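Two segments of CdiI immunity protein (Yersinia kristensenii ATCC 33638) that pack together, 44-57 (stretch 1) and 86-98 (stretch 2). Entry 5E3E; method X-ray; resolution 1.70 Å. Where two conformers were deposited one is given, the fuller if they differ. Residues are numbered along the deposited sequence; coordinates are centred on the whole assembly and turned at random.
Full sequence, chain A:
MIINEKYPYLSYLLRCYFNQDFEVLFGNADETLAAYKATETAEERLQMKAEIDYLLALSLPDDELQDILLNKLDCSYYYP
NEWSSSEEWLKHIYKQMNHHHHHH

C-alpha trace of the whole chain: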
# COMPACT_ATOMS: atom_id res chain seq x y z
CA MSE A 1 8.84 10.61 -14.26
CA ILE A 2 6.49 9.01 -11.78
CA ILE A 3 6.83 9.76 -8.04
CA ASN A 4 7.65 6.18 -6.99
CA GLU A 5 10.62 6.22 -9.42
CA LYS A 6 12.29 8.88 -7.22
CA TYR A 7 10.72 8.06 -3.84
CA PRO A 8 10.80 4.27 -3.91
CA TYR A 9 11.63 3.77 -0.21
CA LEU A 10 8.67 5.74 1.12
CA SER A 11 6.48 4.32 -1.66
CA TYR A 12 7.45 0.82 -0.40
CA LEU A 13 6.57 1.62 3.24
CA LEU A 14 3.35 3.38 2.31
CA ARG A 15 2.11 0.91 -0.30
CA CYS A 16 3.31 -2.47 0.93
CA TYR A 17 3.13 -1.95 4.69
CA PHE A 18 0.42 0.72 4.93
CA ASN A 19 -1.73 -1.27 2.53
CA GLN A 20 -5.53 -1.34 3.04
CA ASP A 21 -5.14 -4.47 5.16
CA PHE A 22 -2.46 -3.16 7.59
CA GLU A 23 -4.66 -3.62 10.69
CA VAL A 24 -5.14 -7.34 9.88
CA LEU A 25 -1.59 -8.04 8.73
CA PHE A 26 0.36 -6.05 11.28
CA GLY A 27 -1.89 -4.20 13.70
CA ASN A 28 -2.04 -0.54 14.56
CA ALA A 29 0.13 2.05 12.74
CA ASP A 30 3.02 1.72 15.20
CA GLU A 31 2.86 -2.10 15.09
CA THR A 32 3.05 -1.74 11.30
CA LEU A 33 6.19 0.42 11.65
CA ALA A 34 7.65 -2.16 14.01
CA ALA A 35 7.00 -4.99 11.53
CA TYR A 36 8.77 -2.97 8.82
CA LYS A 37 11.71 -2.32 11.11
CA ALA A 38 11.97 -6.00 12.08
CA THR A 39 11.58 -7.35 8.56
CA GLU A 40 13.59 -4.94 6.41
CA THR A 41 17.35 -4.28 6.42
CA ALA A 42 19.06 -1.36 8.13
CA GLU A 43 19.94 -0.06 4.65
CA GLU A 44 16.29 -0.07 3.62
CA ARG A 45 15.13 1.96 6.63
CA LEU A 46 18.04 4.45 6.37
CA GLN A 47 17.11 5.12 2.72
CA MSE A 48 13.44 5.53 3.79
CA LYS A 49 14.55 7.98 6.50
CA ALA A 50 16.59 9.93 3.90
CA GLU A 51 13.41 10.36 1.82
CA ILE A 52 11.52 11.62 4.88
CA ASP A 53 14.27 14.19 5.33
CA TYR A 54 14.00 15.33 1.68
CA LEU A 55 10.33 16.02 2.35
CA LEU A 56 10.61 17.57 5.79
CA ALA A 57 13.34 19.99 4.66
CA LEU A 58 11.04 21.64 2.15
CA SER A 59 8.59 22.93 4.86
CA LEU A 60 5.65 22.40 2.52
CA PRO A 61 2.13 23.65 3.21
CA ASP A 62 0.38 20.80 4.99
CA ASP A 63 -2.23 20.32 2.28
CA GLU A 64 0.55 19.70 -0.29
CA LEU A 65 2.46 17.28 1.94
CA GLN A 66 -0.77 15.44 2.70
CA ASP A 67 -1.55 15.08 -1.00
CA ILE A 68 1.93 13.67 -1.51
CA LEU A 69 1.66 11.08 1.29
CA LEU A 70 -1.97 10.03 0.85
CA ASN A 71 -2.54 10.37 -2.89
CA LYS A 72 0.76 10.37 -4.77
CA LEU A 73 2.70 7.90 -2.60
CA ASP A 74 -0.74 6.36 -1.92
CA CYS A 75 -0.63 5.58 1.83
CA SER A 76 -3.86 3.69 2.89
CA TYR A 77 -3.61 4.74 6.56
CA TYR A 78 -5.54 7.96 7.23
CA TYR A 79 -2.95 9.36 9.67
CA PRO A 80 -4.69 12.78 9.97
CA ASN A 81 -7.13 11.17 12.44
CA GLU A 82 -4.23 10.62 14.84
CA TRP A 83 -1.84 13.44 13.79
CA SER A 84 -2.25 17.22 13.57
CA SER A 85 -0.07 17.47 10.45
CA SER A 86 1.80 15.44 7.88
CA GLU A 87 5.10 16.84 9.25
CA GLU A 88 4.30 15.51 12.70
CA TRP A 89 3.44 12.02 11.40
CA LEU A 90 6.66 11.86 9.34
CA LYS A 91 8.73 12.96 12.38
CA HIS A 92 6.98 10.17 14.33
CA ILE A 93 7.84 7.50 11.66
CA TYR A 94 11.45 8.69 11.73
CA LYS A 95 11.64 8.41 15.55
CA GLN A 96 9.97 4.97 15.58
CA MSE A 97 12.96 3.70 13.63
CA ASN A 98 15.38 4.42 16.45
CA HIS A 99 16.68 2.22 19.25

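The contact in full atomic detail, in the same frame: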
# COMPACT_ATOMS: atom_id res chain seq x y z
N GLU A 44 17.59 -0.45 4.10
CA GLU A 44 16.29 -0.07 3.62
C GLU A 44 15.72 1.07 4.48
O GLU A 44 15.24 2.08 3.94
CB GLU A 44 15.35 -1.27 3.59
CG GLU A 44 13.97 -0.98 3.08
CD GLU A 44 13.88 -0.91 1.56
OE1 GLU A 44 12.80 -0.50 1.06
OE2 GLU A 44 14.84 -1.27 0.84
N ARG A 45 15.73 0.92 5.80
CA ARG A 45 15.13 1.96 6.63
C ARG A 45 15.92 3.27 6.62
O ARG A 45 15.32 4.33 6.71
CB ARG A 45 14.81 1.51 8.06
CG ARG A 45 15.98 1.14 8.90
CD ARG A 45 15.54 0.94 10.37
NE ARG A 45 16.71 0.75 11.22
CZ ARG A 45 17.22 -0.44 11.53
NH1 ARG A 45 16.66 -1.53 11.05
NH2 ARG A 45 18.29 -0.55 12.32
N LEU A 46 17.26 3.21 6.50
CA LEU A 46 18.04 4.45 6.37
C LEU A 46 17.74 5.19 5.07
O LEU A 46 17.74 6.41 5.07
CB LEU A 46 19.56 4.18 6.44
CG LEU A 46 19.98 3.76 7.85
CD1 LEU A 46 21.44 3.35 7.81
CD2 LEU A 46 19.79 4.90 8.84
N GLN A 47 17.45 4.46 3.98
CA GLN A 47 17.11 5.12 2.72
C GLN A 47 15.68 5.70 2.81
O GLN A 47 15.40 6.75 2.24
CB GLN A 47 17.25 4.16 1.56
CG GLN A 47 18.74 3.84 1.29
CD GLN A 47 18.97 2.84 0.17
OE1 GLN A 47 19.37 3.21 -0.94
NE2 GLN A 47 18.71 1.59 0.46
N MSE A 48 14.79 5.01 3.54
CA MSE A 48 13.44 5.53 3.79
C MSE A 48 13.54 6.81 4.62
O MSE A 48 12.92 7.81 4.29
CB MSE A 48 12.56 4.41 4.40
CG MSE A 48 11.08 4.79 4.59
SE MSE A 48 10.85 5.88 6.23
CE MSE A 48 11.16 4.43 7.53
N LYS A 49 14.37 6.80 5.66
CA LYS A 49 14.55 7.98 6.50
C LYS A 49 15.10 9.14 5.66
O LYS A 49 14.70 10.28 5.85
CB LYS A 49 15.46 7.65 7.69
CG LYS A 49 14.70 6.82 8.72
CD LYS A 49 15.58 6.19 9.79
CE LYS A 49 16.27 7.20 10.63
NZ LYS A 49 17.23 6.49 11.52
N ALA A 50 16.03 8.85 4.76
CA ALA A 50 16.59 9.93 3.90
C ALA A 50 15.50 10.59 3.08
O ALA A 50 15.49 11.81 2.95
CB ALA A 50 17.69 9.40 3.00
N GLU A 51 14.56 9.80 2.56
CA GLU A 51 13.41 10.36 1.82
C GLU A 51 12.49 11.21 2.71
O GLU A 51 12.06 12.28 2.31
CB GLU A 51 12.60 9.26 1.12
CG GLU A 51 13.35 8.62 -0.01
CD GLU A 51 12.50 7.64 -0.84
OE1 GLU A 51 11.28 7.53 -0.59
OE2 GLU A 51 13.09 6.99 -1.72
N ILE A 52 12.22 10.77 3.94
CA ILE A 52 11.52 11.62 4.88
C ILE A 52 12.23 12.96 5.02
O ILE A 52 11.58 14.00 5.05
CB ILE A 52 11.37 10.95 6.26
CG1 ILE A 52 10.43 9.77 6.14
CG2 ILE A 52 10.95 12.00 7.30
CD1 ILE A 52 10.10 9.04 7.45
N ASP A 53 13.56 12.95 5.13
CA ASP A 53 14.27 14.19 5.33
C ASP A 53 14.16 15.10 4.11
O ASP A 53 14.06 16.32 4.27
CB ASP A 53 15.74 13.92 5.63
CG ASP A 53 15.99 13.66 7.08
OD1 ASP A 53 15.27 14.25 7.92
OD2 ASP A 53 16.96 12.94 7.36
N TYR A 54 14.16 14.52 2.91
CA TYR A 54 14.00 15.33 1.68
C TYR A 54 12.64 16.04 1.71
O TYR A 54 12.53 17.19 1.26
CB TYR A 54 14.10 14.50 0.41
CG TYR A 54 15.53 14.24 0.00
CD1 TYR A 54 16.35 15.30 -0.40
CD2 TYR A 54 16.05 12.96 -0.03
CE1 TYR A 54 17.67 15.09 -0.77
CE2 TYR A 54 17.36 12.73 -0.41
CZ TYR A 54 18.16 13.81 -0.79
OH TYR A 54 19.48 13.59 -1.13
N LEU A 55 11.64 15.38 2.26
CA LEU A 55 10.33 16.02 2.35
C LEU A 55 10.27 17.05 3.44
O LEU A 55 9.76 18.14 3.19
CB LEU A 55 9.20 14.99 2.56
CG LEU A 55 8.96 14.03 1.37
CD1 LEU A 55 7.87 13.02 1.75
CD2 LEU A 55 8.61 14.73 0.07
N LEU A 56 10.73 16.69 4.65
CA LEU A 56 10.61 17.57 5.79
C LEU A 56 11.36 18.89 5.55
O LEU A 56 10.92 19.96 6.00
CB LEU A 56 11.14 16.91 7.07
CG LEU A 56 10.36 15.76 7.67
CD1 LEU A 56 11.13 15.24 8.89
CD2 LEU A 56 8.96 16.27 7.96
N ALA A 57 12.48 18.82 4.85
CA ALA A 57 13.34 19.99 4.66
C ALA A 57 12.71 21.04 3.79
O ALA A 57 13.16 22.19 3.80
CB ALA A 57 14.69 19.58 4.05
N SER A 86 0.98 16.41 8.58
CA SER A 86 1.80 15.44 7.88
C SER A 86 3.26 15.51 8.37
O SER A 86 3.90 14.47 8.53
CB SER A 86 1.69 15.64 6.37
OG SER A 86 0.34 15.51 5.93
N GLU A 87 3.77 16.70 8.62
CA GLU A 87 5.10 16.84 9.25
C GLU A 87 5.20 16.05 10.54
O GLU A 87 6.17 15.37 10.79
CB GLU A 87 5.40 18.31 9.57
CG GLU A 87 6.72 18.57 10.27
CD GLU A 87 6.95 20.03 10.62
OE1 GLU A 87 7.92 20.30 11.37
OE2 GLU A 87 6.21 20.90 10.13
N GLU A 88 4.21 16.19 11.40
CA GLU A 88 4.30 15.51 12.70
C GLU A 88 4.28 13.97 12.52
O GLU A 88 4.98 13.25 13.22
CB GLU A 88 3.25 16.00 13.67
CG GLU A 88 3.41 17.46 14.10
CD GLU A 88 4.81 17.83 14.57
OE1 GLU A 88 5.42 17.04 15.31
OE2 GLU A 88 5.33 18.93 14.20
N TRP A 89 3.49 13.46 11.60
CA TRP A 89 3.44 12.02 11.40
C TRP A 89 4.78 11.55 10.85
O TRP A 89 5.31 10.54 11.30
CB TRP A 89 2.32 11.57 10.47
CG TRP A 89 2.22 10.09 10.43
CD1 TRP A 89 2.19 9.26 11.53
CD2 TRP A 89 2.23 9.24 9.29
NE1 TRP A 89 2.15 7.95 11.13
CE2 TRP A 89 2.16 7.91 9.76
CE3 TRP A 89 2.22 9.47 7.91
CZ2 TRP A 89 2.12 6.82 8.90
CZ3 TRP A 89 2.19 8.39 7.07
CH2 TRP A 89 2.13 7.09 7.55
N LEU A 90 5.35 12.28 9.87
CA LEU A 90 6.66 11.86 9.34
C LEU A 90 7.75 11.87 10.43
O LEU A 90 8.62 11.00 10.42
CB LEU A 90 7.10 12.72 8.16
CG LEU A 90 6.32 12.59 6.86
CD1 LEU A 90 6.87 13.52 5.79
CD2 LEU A 90 6.30 11.20 6.33
N LYS A 91 7.75 12.88 11.29
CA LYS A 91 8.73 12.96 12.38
C LYS A 91 8.56 11.76 13.32
O LYS A 91 9.57 11.16 13.81
CB LYS A 91 8.59 14.26 13.16
CG LYS A 91 9.10 15.48 12.39
CD LYS A 91 9.06 16.72 13.28
CE LYS A 91 9.74 17.90 12.59
NZ LYS A 91 9.81 19.15 13.42
N HIS A 92 7.30 11.39 13.54
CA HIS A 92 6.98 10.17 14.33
C HIS A 92 7.52 8.87 13.67
O HIS A 92 8.12 8.01 14.37
CB HIS A 92 5.48 10.08 14.55
CG HIS A 92 5.04 8.80 15.18
ND1 HIS A 92 5.23 8.52 16.52
CD2 HIS A 92 4.44 7.72 14.65
CE1 HIS A 92 4.74 7.32 16.79
NE2 HIS A 92 4.22 6.83 15.68
N ILE A 93 7.32 8.70 12.37
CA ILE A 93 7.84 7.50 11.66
C ILE A 93 9.35 7.46 11.86
O ILE A 93 9.91 6.45 12.24
CB ILE A 93 7.54 7.53 10.17
CG1 ILE A 93 6.03 7.39 9.92
CG2 ILE A 93 8.33 6.44 9.42
CD1 ILE A 93 5.70 7.64 8.47
N TYR A 94 10.00 8.59 11.63
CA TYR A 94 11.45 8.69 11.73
C TYR A 94 11.92 8.22 13.13
O TYR A 94 12.84 7.39 13.24
CB TYR A 94 11.86 10.15 11.45
CG TYR A 94 13.31 10.36 11.13
CD1 TYR A 94 14.25 10.34 12.16
CD2 TYR A 94 13.76 10.61 9.83
CE1 TYR A 94 15.58 10.55 11.92
CE2 TYR A 94 15.11 10.84 9.58
CZ TYR A 94 16.01 10.81 10.63
OH TYR A 94 17.39 11.01 10.49
N LYS A 95 11.29 8.74 14.17
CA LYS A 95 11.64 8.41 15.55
C LYS A 95 11.37 6.95 15.91
O LYS A 95 12.10 6.38 16.74
CB LYS A 95 10.87 9.32 16.51
CG LYS A 95 11.40 9.36 17.92
CD LYS A 95 10.67 10.39 18.79
CE LYS A 95 10.81 11.82 18.30
NZ LYS A 95 9.85 12.69 19.05
N GLN A 96 10.30 6.39 15.38
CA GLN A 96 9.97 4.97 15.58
C GLN A 96 11.04 4.01 15.05
O GLN A 96 11.14 2.85 15.50
CB GLN A 96 8.60 4.63 14.98
CG GLN A 96 7.45 5.31 15.75
CD GLN A 96 7.27 4.80 17.18
OE1 GLN A 96 7.44 5.55 18.13
NE2 GLN A 96 6.92 3.57 17.33
N MSE A 97 11.86 4.48 14.13
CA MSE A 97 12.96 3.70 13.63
C MSE A 97 14.12 3.59 14.58
O MSE A 97 15.00 2.74 14.39
CB MSE A 97 13.46 4.27 12.29
CG MSE A 97 12.34 4.21 11.24
SE MSE A 97 11.79 2.36 10.78
CE MSE A 97 10.08 2.37 11.75
N ASN A 98 14.18 4.42 15.59
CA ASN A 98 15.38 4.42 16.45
C ASN A 98 15.33 3.42 17.60
O ASN A 98 14.32 2.75 17.82
CB ASN A 98 15.74 5.83 16.90
CG ASN A 98 14.81 6.36 17.96
OD1 ASN A 98 14.20 5.61 18.73
ND2 ASN A 98 14.70 7.69 18.01
O HOH W 1 15.51 7.27 13.94

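Two helices from distant parts of one chain pack side by side here, running nearly antiparallel with 155° between their N-to-C directions and axes that approach to 10.2 Å. The pairing of nearest residues follows from this: R45 lies by M97, K49 by Y94, I52 by L90 and L56 by E87, so one helix climbs as the other descends. Each helix satisfies its backbone amides and carbonyls largely through its own i to i+4 hydrogen bonds, and no direct hydrogen bond crosses between them. Side chains do the joining.

Apolar packing supplies most of it, and aliphatic side chains suit it because they fill the space between helices without leaving polar groups unpaired. I52 and L90 both direct their CA-to-CB bonds toward the opposing helix and meet with I52 CG2 4.0 Å from L90 CB. The branched side chain of I52 serves more than one neighbour, since its CD1 reaches I93 CG2 at 3.7 Å while its CG2 lies 4.0 Å from Y94 CD2, at the edge of the tyrosine ring. Two leucines also pack against L90: L56 CD2 comes to 4.0 Å from L90 CB, and L55 CD1 to 4.2 Å from L90 CD1. Toward the other end, the long, flexible side chain of M48, a selenomethionine, starts out sideways but brings its end nearer, placing CE 4.0 Å from I93 CG2 and 3.9 Å from M97 CG.

The aromatic contact is of a different kind. The broad, flat ring of Y94 offers I52 an edge and K49 a face, and 104 Å² of the residue is covered, the largest area here. K49 lays its aliphatic chain across this ring, with CE 3.8 Å from the ring centroid and 18° off the normal, a CH-pi contact over the face. Its NZ is 4.9 Å from the same centroid and off-centre, so the cation-pi component is less direct. Lysine suits this position because its methylenes can cover a ring while its ammonium group extends to polar surroundings. Here a water links the helices: it accepts from K49 NZ at 3.1 Å and donates to Y94 O at 2.8 Å. K49 CD also lies 3.8 Å from M97 CB.

Other polar residues contribute through their carbon atoms or by proximity. R45, whose long chain has methylenes to pack, rests CD 4.0 Å from SE of selenomethionine M97. D53 OD2 approaches Y94 CE2 at 3.6 Å, obliquely to the ring; its short side chain keeps the carboxylate at the partly exposed margin. E87 and K91, one turn apart on the second helix, form a salt bridge with each other, K91 NZ to E87 OE1 at 3.0 Å, while their methylenes meet L56: CD2 of L56 is 4.0 Å from E87 CG, and CD1 of L56 is 4.1 Å from K91 CG. Such amphipathic chains can extend an apolar contact while keeping their charges paired.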